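Local atomic coordinates of transferrin (Manduca sexta, PDB entry 6WB6), a protein that transports iron in an insect, binding a single ferric ion per molecule together with carbonate. Residues 34-38 / 39-43; 385-389 / 390-394; 605-608 / 609-612. All coordinates share one frame; numbering follows the deposited sequence.

Contact 1: 34-38 / 39-43; sequences VPARD and RVECL
Two torsions set up the meeting of Arg37 with Glu41 and of Asp38 with the helix that starts after it, where strand 31-36 turns into helix 39-47. In Glu41, CG lies anti to the backbone N (chi1 -177°) and the chain stays extended beyond it, which sends the carboxylate back along the turn. In Asp38, CG sits between the backbone N and the carbonyl carbon (chi1 48°), which folds OD1 over the first helical turn. Asp38 is thus the N-cap: its OD1 accepts from Glu41 N at 2.9 Å, almost straight at 173° and nearly along the carboxylate C-O axis. The helix opens with Cys42 N donating to Asp38 O, also at 2.9 Å. Glu41 answers in the reverse direction, tying back to the residue before the cap: its OE2 accepts Arg37 N at 2.6 Å on the anti side of the carboxylate.

Arg37, bent at chi3, curls over the same turn. Glu41 CB lies over one face of its guanidinium, 3.6 Å from Arg37 NH1, while Val40 CG1 sits at the edge, in plane. Arg37 NE makes a salt bridge to Asp38 OD2, meeting it from above the carboxylate plane, and Arg37 NH1 adds a long one to Glu41 OE1 at 3.8 Å. Ala36 CB rests 3.4 Å from Cys42 SG, whose disulfide to Cys8 ties the helix to strand 5-10. Asp38 OD2 has a second partner in Asn619 N, Arg39 makes a salt bridge to Asp60, and Arg37 and Val40 also touch helix 360-375.

The arginine sits between two carboxylates and probably eases the repulsion between them, and both acids lie where the positive end of the helix dipole would probably favour their ionised forms.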
loop_
_atom_site.group_PDB
_atom_site.type_symbol
_atom_site.label_atom_id
_atom_site.label_comp_id
_atom_site.label_asym_id
_atom_site.label_seq_id
_atom_site.Cartn_x
_atom_site.Cartn_y
_atom_site.Cartn_z
ATOM N N VAL A 34 -1.356 -25.432 7.537
ATOM C CA VAL A 34 -1.930 -25.394 6.195
ATOM C C VAL A 34 -1.499 -24.082 5.551
ATOM O O VAL A 34 -1.889 -23.011 6.036
ATOM C CB VAL A 34 -3.461 -25.503 6.224
ATOM C CG1 VAL A 34 -4.039 -25.592 4.785
ATOM C CG2 VAL A 34 -3.893 -26.665 7.070
ATOM N N PRO A 35 -0.701 -24.097 4.482
ATOM C CA PRO A 35 -0.310 -22.830 3.861
ATOM C C PRO A 35 -1.463 -22.205 3.110
ATOM O O PRO A 35 -2.319 -22.894 2.552
ATOM C CB PRO A 35 0.816 -23.230 2.903
ATOM C CG PRO A 35 0.489 -24.665 2.544
ATOM C CD PRO A 35 -0.082 -25.253 3.804
ATOM N N ALA A 36 -1.479 -20.873 3.097
ATOM C CA ALA A 36 -2.349 -20.143 2.202
ATOM C C ALA A 36 -1.555 -19.029 1.547
ATOM O O ALA A 36 -0.400 -18.762 1.895
ATOM C CB ALA A 36 -3.590 -19.579 2.906
ATOM N N ARG A 37 -2.176 -18.429 0.532
ATOM C CA ARG A 37 -1.564 -17.289 -0.153
ATOM C C ARG A 37 -1.379 -16.121 0.806
ATOM O O ARG A 37 -0.393 -15.373 0.724
ATOM C CB ARG A 37 -2.447 -16.873 -1.341
ATOM C CG ARG A 37 -2.135 -15.479 -1.920
ATOM C CD ARG A 37 -3.233 -14.987 -2.869
ATOM N NE ARG A 37 -4.272 -14.302 -2.121
ATOM C CZ ARG A 37 -5.528 -14.711 -1.999
ATOM N NH1 ARG A 37 -5.949 -15.804 -2.621
ATOM N NH2 ARG A 37 -6.376 -13.995 -1.282
ATOM N N ASP A 38 -2.331 -15.947 1.706
ATOM C CA ASP A 38 -2.316 -14.868 2.680
ATOM C C ASP A 38 -3.490 -15.095 3.612
ATOM O O ASP A 38 -4.302 -16.010 3.399
ATOM C CB ASP A 38 -2.411 -13.516 1.984
ATOM C CG ASP A 38 -3.552 -13.466 0.932
ATOM O OD1 ASP A 38 -4.700 -13.892 1.219
ATOM O OD2 ASP A 38 -3.283 -12.990 -0.181
ATOM N N ARG A 39 -3.615 -14.221 4.616
ATOM C CA ARG A 39 -4.701 -14.366 5.568
ATOM C C ARG A 39 -6.068 -14.330 4.880
ATOM O O ARG A 39 -6.989 -15.048 5.288
ATOM C CB ARG A 39 -4.599 -13.278 6.624
ATOM C CG ARG A 39 -5.403 -13.583 7.846
ATOM C CD ARG A 39 -5.204 -12.563 8.940
ATOM N NE ARG A 39 -3.997 -12.826 9.723
ATOM C CZ ARG A 39 -3.508 -11.993 10.636
ATOM N NH1 ARG A 39 -4.102 -10.818 10.886
ATOM N NH2 ARG A 39 -2.414 -12.321 11.286
ATOM N N VAL A 40 -6.248 -13.467 3.879
ATOM C CA VAL A 40 -7.553 -13.418 3.211
ATOM C C VAL A 40 -7.921 -14.800 2.679
ATOM O O VAL A 40 -9.007 -15.324 2.959
ATOM C CB VAL A 40 -7.571 -12.347 2.104
ATOM C CG1 VAL A 40 -8.888 -12.405 1.311
ATOM C CG2 VAL A 40 -7.453 -10.996 2.715
ATOM N N GLU A 41 -7.009 -15.428 1.938
ATOM C CA GLU A 41 -7.261 -16.803 1.511
ATOM C C GLU A 41 -7.502 -17.739 2.695
ATOM O O GLU A 41 -8.342 -18.644 2.608
ATOM C CB GLU A 41 -6.104 -17.345 0.675
ATOM C CG GLU A 41 -6.422 -18.761 0.182
ATOM C CD GLU A 41 -5.538 -19.245 -0.946
ATOM O OE1 GLU A 41 -6.102 -19.527 -2.029
ATOM O OE2 GLU A 41 -4.303 -19.339 -0.747
ATOM N N CYS A 42 -6.757 -17.554 3.801
ATOM C CA CYS A 42 -6.899 -18.450 4.951
ATOM C C CYS A 42 -8.342 -18.528 5.407
ATOM O O CYS A 42 -8.837 -19.610 5.742
ATOM C CB CYS A 42 -6.018 -17.992 6.129
ATOM S SG CYS A 42 -4.324 -18.545 6.038
ATOM N N LEU A 43 -9.038 -17.385 5.435
ATOM C CA LEU A 43 -10.428 -17.392 5.881
ATOM C C LEU A 43 -11.276 -18.290 4.984
ATOM O O LEU A 43 -12.172 -18.991 5.470
ATOM C CB LEU A 43 -10.990 -15.964 5.924
ATOM C CG LEU A 43 -10.246 -15.030 6.896
ATOM C CD1 LEU A 43 -10.647 -13.576 6.675
ATOM C CD2 LEU A 43 -10.423 -15.437 8.374
#

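Contact 2: 385-389 / 390-394; sequences VQENS and EDACL
Glu387 lies against Ala392 across the turn that carries strand 381-386 into helix 390-399. Its CB meets the methyl of Ala392, with Glu387 CB 3.7 Å from Ala392 CB, and it also comes near the sulfur of Cys393. The next atom, Glu387 CG, passes 3.6 Å from Ala392 O. The chain then bends at chi2 (-73°), which turns the carboxylate back until Glu387 OE1 stands 4.1 Å from Ala392 CB. The acid thus touches its partner mainly through its aliphatic part.

Ser389 supplies the polar half as the N-cap. A chi1 of 72° swings its OG back over the first turn, where it accepts from Ala392 N at 2.9 Å, and Ser389 O takes Cys393 N at 2.9 Å to begin the helical ladder. The methyl of Ala392 packs beside the hydroxyl. With an alanine in place of Ser389, the amide of Ala392 is likely to be left without its side-chain acceptor and the first turn less firmly held.

Cys393 is joined by a disulfide to Cys356 on strand 352-357, so this helix start is pinned to the neighbouring strand. The chemistry is that of a surface cap: one neutral hydroxyl serves an early amide, while the acids beside it look outward to helix 411-419, Glu390 in a salt bridge to Arg411 and Asp391 in a hydrogen bond to Tyr419.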
loop_
_atom_site.group_PDB
_atom_site.type_symbol
_atom_site.label_atom_id
_atom_site.label_comp_id
_atom_site.label_asym_id
_atom_site.label_seq_id
_atom_site.Cartn_x
_atom_site.Cartn_y
_atom_site.Cartn_z
ATOM N N VAL A 385 -14.064 -5.098 -12.965
ATOM C CA VAL A 385 -14.789 -5.218 -14.224
ATOM C C VAL A 385 -13.898 -5.932 -15.229
ATOM O O VAL A 385 -12.715 -5.604 -15.369
ATOM C CB VAL A 385 -15.221 -3.847 -14.761
ATOM C CG1 VAL A 385 -15.729 -3.972 -16.190
ATOM C CG2 VAL A 385 -16.302 -3.268 -13.854
ATOM N N GLN A 386 -14.466 -6.899 -15.940
ATOM C CA GLN A 386 -13.674 -7.837 -16.723
ATOM C C GLN A 386 -13.985 -7.718 -18.207
ATOM O O GLN A 386 -15.130 -7.907 -18.634
ATOM C CB GLN A 386 -13.907 -9.271 -16.269
ATOM C CG GLN A 386 -12.767 -10.196 -16.710
ATOM C CD GLN A 386 -13.197 -11.620 -16.847
ATOM O OE1 GLN A 386 -14.237 -12.016 -16.330
ATOM N NE2 GLN A 386 -12.415 -12.398 -17.563
ATOM N N GLU A 387 -12.958 -7.449 -18.988
ATOM C CA GLU A 387 -13.031 -7.538 -20.434
ATOM C C GLU A 387 -12.060 -8.626 -20.853
ATOM O O GLU A 387 -11.298 -9.146 -20.036
ATOM C CB GLU A 387 -12.694 -6.196 -21.097
ATOM C CG GLU A 387 -13.623 -5.069 -20.664
ATOM C CD GLU A 387 -15.009 -5.205 -21.266
ATOM O OE1 GLU A 387 -15.134 -5.785 -22.364
ATOM O OE2 GLU A 387 -15.969 -4.760 -20.617
ATOM N N ASN A 388 -12.069 -8.977 -22.132
ATOM C CA ASN A 388 -11.329 -10.154 -22.563
ATOM C C ASN A 388 -9.980 -9.809 -23.174
ATOM O O ASN A 388 -9.268 -10.711 -23.622
ATOM C CB ASN A 388 -12.184 -10.987 -23.521
ATOM C CG ASN A 388 -13.140 -11.936 -22.780
ATOM O OD1 ASN A 388 -13.299 -11.862 -21.555
ATOM N ND2 ASN A 388 -13.778 -12.830 -23.526
ATOM N N SER A 389 -9.587 -8.539 -23.148
ATOM C CA SER A 389 -8.247 -8.169 -23.569
ATOM C C SER A 389 -7.853 -6.834 -22.954
ATOM O O SER A 389 -8.675 -6.101 -22.398
ATOM C CB SER A 389 -8.157 -8.055 -25.084
ATOM O OG SER A 389 -8.836 -6.896 -25.497
ATOM N N GLU A 390 -6.577 -6.507 -23.120
ATOM C CA GLU A 390 -6.092 -5.198 -22.719
ATOM C C GLU A 390 -6.749 -4.103 -23.554
ATOM O O GLU A 390 -7.219 -3.097 -23.018
ATOM C CB GLU A 390 -4.568 -5.171 -22.847
ATOM C CG GLU A 390 -3.910 -3.818 -22.662
ATOM C CD GLU A 390 -2.412 -3.889 -22.824
ATOM O OE1 GLU A 390 -1.741 -4.457 -21.936
ATOM O OE2 GLU A 390 -1.907 -3.414 -23.862
ATOM N N ASP A 391 -6.807 -4.292 -24.880
ATOM C CA ASP A 391 -7.435 -3.282 -25.732
ATOM C C ASP A 391 -8.895 -3.080 -25.347
ATOM O O ASP A 391 -9.404 -1.952 -25.381
ATOM C CB ASP A 391 -7.307 -3.667 -27.209
ATOM C CG ASP A 391 -8.028 -2.705 -28.115
ATOM O OD1 ASP A 391 -7.448 -1.637 -28.462
ATOM O OD2 ASP A 391 -9.195 -3.000 -28.465
ATOM N N ALA A 392 -9.583 -4.151 -24.956
ATOM C CA ALA A 392 -10.972 -3.987 -24.537
ATOM C C ALA A 392 -11.076 -3.323 -23.173
ATOM O O ALA A 392 -12.073 -2.651 -22.894
ATOM C CB ALA A 392 -11.701 -5.324 -24.504
ATOM N N CYS A 393 -10.083 -3.522 -22.297
ATOM C CA CYS A 393 -10.079 -2.775 -21.043
ATOM C C CYS A 393 -9.833 -1.298 -21.307
ATOM O O CYS A 393 -10.433 -0.436 -20.656
ATOM C CB CYS A 393 -9.011 -3.324 -20.084
ATOM S SG CYS A 393 -9.615 -4.575 -18.971
ATOM N N LEU A 394 -8.922 -0.994 -22.233
ATOM C CA LEU A 394 -8.645 0.397 -22.559
ATOM C C LEU A 394 -9.867 1.065 -23.162
ATOM O O LEU A 394 -10.232 2.175 -22.776
ATOM C CB LEU A 394 -7.460 0.488 -23.512
ATOM C CG LEU A 394 -6.152 0.002 -22.911
ATOM C CD1 LEU A 394 -5.144 -0.083 -24.026
ATOM C CD2 LEU A 394 -5.683 0.934 -21.775
#

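Contact 3: 605-608 / 609-612; sequences LSLA and QMLA
Backbone bonds join Leu605 to Gln609, Ser606 to Met610 and Leu607 to Leu611, the i to i+4 ladder of an alpha-helix; the closest in length are Met610 N to Ser606 O and Leu611 N to Leu607 O, both 2.9 Å.

One water adds a polar link. It donates to Ser606 O at 2.8 Å, giving that carbonyl a second donor, and weakly accepts from the amide nitrogen NE2 of Gln609. The aliphatic part of Gln609 lies along the carbonyls of Leu605 and Ser606, with Gln609 CB 3.4 Å from Leu605 O, and its extended chain carries the amide toward the water.

The apolar contacts gather round Leu607. In Met610 a chi1 of -180° turns CG away from the residue's own backbone N, and a bend at chi3 (59°) then brings the terminal methyl CE to 3.7 Å from Leu607 CD2, with the two chains at a slant. Leu611 instead runs abreast of Leu607 in the same direction, with the methyls Leu611 CD1 and Leu607 CD2 4.1 Å apart.

This ridge of Leu607, Met610 and Leu611 packs on helix 360-375, where Leu607 touches Met369 and Ala373 while Met610 and Leu611 share Phe372. Leu605 and Ala608 lean instead on Leu639 of strand 638-641, placing helix 597-611 between a helix and a sheet. Pro170 meets Ser606 and Gln609.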
loop_
_atom_site.group_PDB
_atom_site.type_symbol
_atom_site.label_atom_id
_atom_site.label_comp_id
_atom_site.label_asym_id
_atom_site.label_seq_id
_atom_site.Cartn_x
_atom_site.Cartn_y
_atom_site.Cartn_z
ATOM N N LEU A 605 -2.613 2.902 -4.261
ATOM C CA LEU A 605 -1.369 3.278 -3.583
ATOM C C LEU A 605 -1.494 3.119 -2.076
ATOM O O LEU A 605 -0.480 2.938 -1.382
ATOM C CB LEU A 605 -0.950 4.720 -3.899
ATOM C CG LEU A 605 -0.775 5.272 -5.315
ATOM C CD1 LEU A 605 0.055 6.561 -5.226
ATOM C CD2 LEU A 605 -0.123 4.311 -6.284
ATOM N N SER A 606 -2.714 3.208 -1.547
ATOM C CA SER A 606 -2.898 2.906 -0.129
ATOM C C SER A 606 -2.722 1.417 0.117
ATOM O O SER A 606 -2.178 1.016 1.141
ATOM C CB SER A 606 -4.268 3.350 0.355
ATOM O OG SER A 606 -4.453 4.760 0.224
ATOM N N LEU A 607 -3.203 0.583 -0.809
ATOM C CA LEU A 607 -2.931 -0.848 -0.732
ATOM C C LEU A 607 -1.446 -1.128 -0.758
ATOM O O LEU A 607 -0.924 -1.831 0.110
ATOM C CB LEU A 607 -3.615 -1.581 -1.885
ATOM C CG LEU A 607 -5.096 -1.830 -1.632
ATOM C CD1 LEU A 607 -5.792 -2.379 -2.903
ATOM C CD2 LEU A 607 -5.222 -2.785 -0.452
ATOM N N ALA A 608 -0.755 -0.611 -1.771
ATOM C CA ALA A 608 0.656 -0.918 -1.941
ATOM C C ALA A 608 1.441 -0.536 -0.702
ATOM O O ALA A 608 2.371 -1.238 -0.297
ATOM C CB ALA A 608 1.206 -0.182 -3.160
ATOM N N GLN A 609 1.071 0.570 -0.072
ATOM C CA GLN A 609 1.879 1.018 1.053
ATOM C C GLN A 609 1.489 0.287 2.340
ATOM O O GLN A 609 2.357 -0.105 3.119
ATOM C CB GLN A 609 1.783 2.527 1.165
ATOM C CG GLN A 609 0.793 3.072 2.130
ATOM C CD GLN A 609 0.909 4.591 2.222
ATOM O OE1 GLN A 609 1.808 5.195 1.615
ATOM N NE2 GLN A 609 -0.009 5.216 2.961
ATOM N N MET A 610 0.202 0.007 2.525
ATOM C CA MET A 610 -0.228 -0.818 3.645
ATOM C C MET A 610 0.351 -2.232 3.581
ATOM O O MET A 610 0.618 -2.845 4.620
ATOM C CB MET A 610 -1.753 -0.878 3.663
ATOM C CG MET A 610 -2.310 -1.712 4.795
ATOM S SD MET A 610 -4.114 -1.768 4.768
ATOM C CE MET A 610 -4.288 -2.456 3.152
ATOM N N LEU A 611 0.513 -2.789 2.385
ATOM C CA LEU A 611 0.906 -4.186 2.242
ATOM C C LEU A 611 2.385 -4.376 1.973
ATOM O O LEU A 611 2.838 -5.519 1.827
ATOM C CB LEU A 611 0.104 -4.835 1.123
ATOM C CG LEU A 611 -1.372 -4.973 1.452
ATOM C CD1 LEU A 611 -2.078 -5.422 0.160
ATOM C CD2 LEU A 611 -1.587 -5.981 2.589
ATOM N N ALA A 612 3.153 -3.298 1.919
ATOM C CA ALA A 612 4.560 -3.433 1.575
ATOM C C ALA A 612 5.288 -4.287 2.610
ATOM O O ALA A 612 6.137 -5.119 2.262
ATOM C CB ALA A 612 5.186 -2.044 1.445
HETATM O O HOH W 1 -2.110 2.590 3.457
#

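How the contacts relate
Contacts 1 and 2 hold equivalent elements in the two transferrin-like repeats: a strand of a two-stranded parallel sheet turning into a helix, with a disulfide back to the partner strand. Their caps differ with their place. Contact 1, partly buried, uses an aspartate within a charged network, whereas contact 2, at the surface, uses a neutral serine. Contact 3 is buried at the middle of the chain and runs along helix 597-611; its chemistry is main-chain bonds, one water and aliphatic packing. Contacts 1 and 3 do not touch, their nearest atoms being about 8 Å apart, yet both rest on Phe372 of helix 360-375, through Val40 and through Met610 with Leu611.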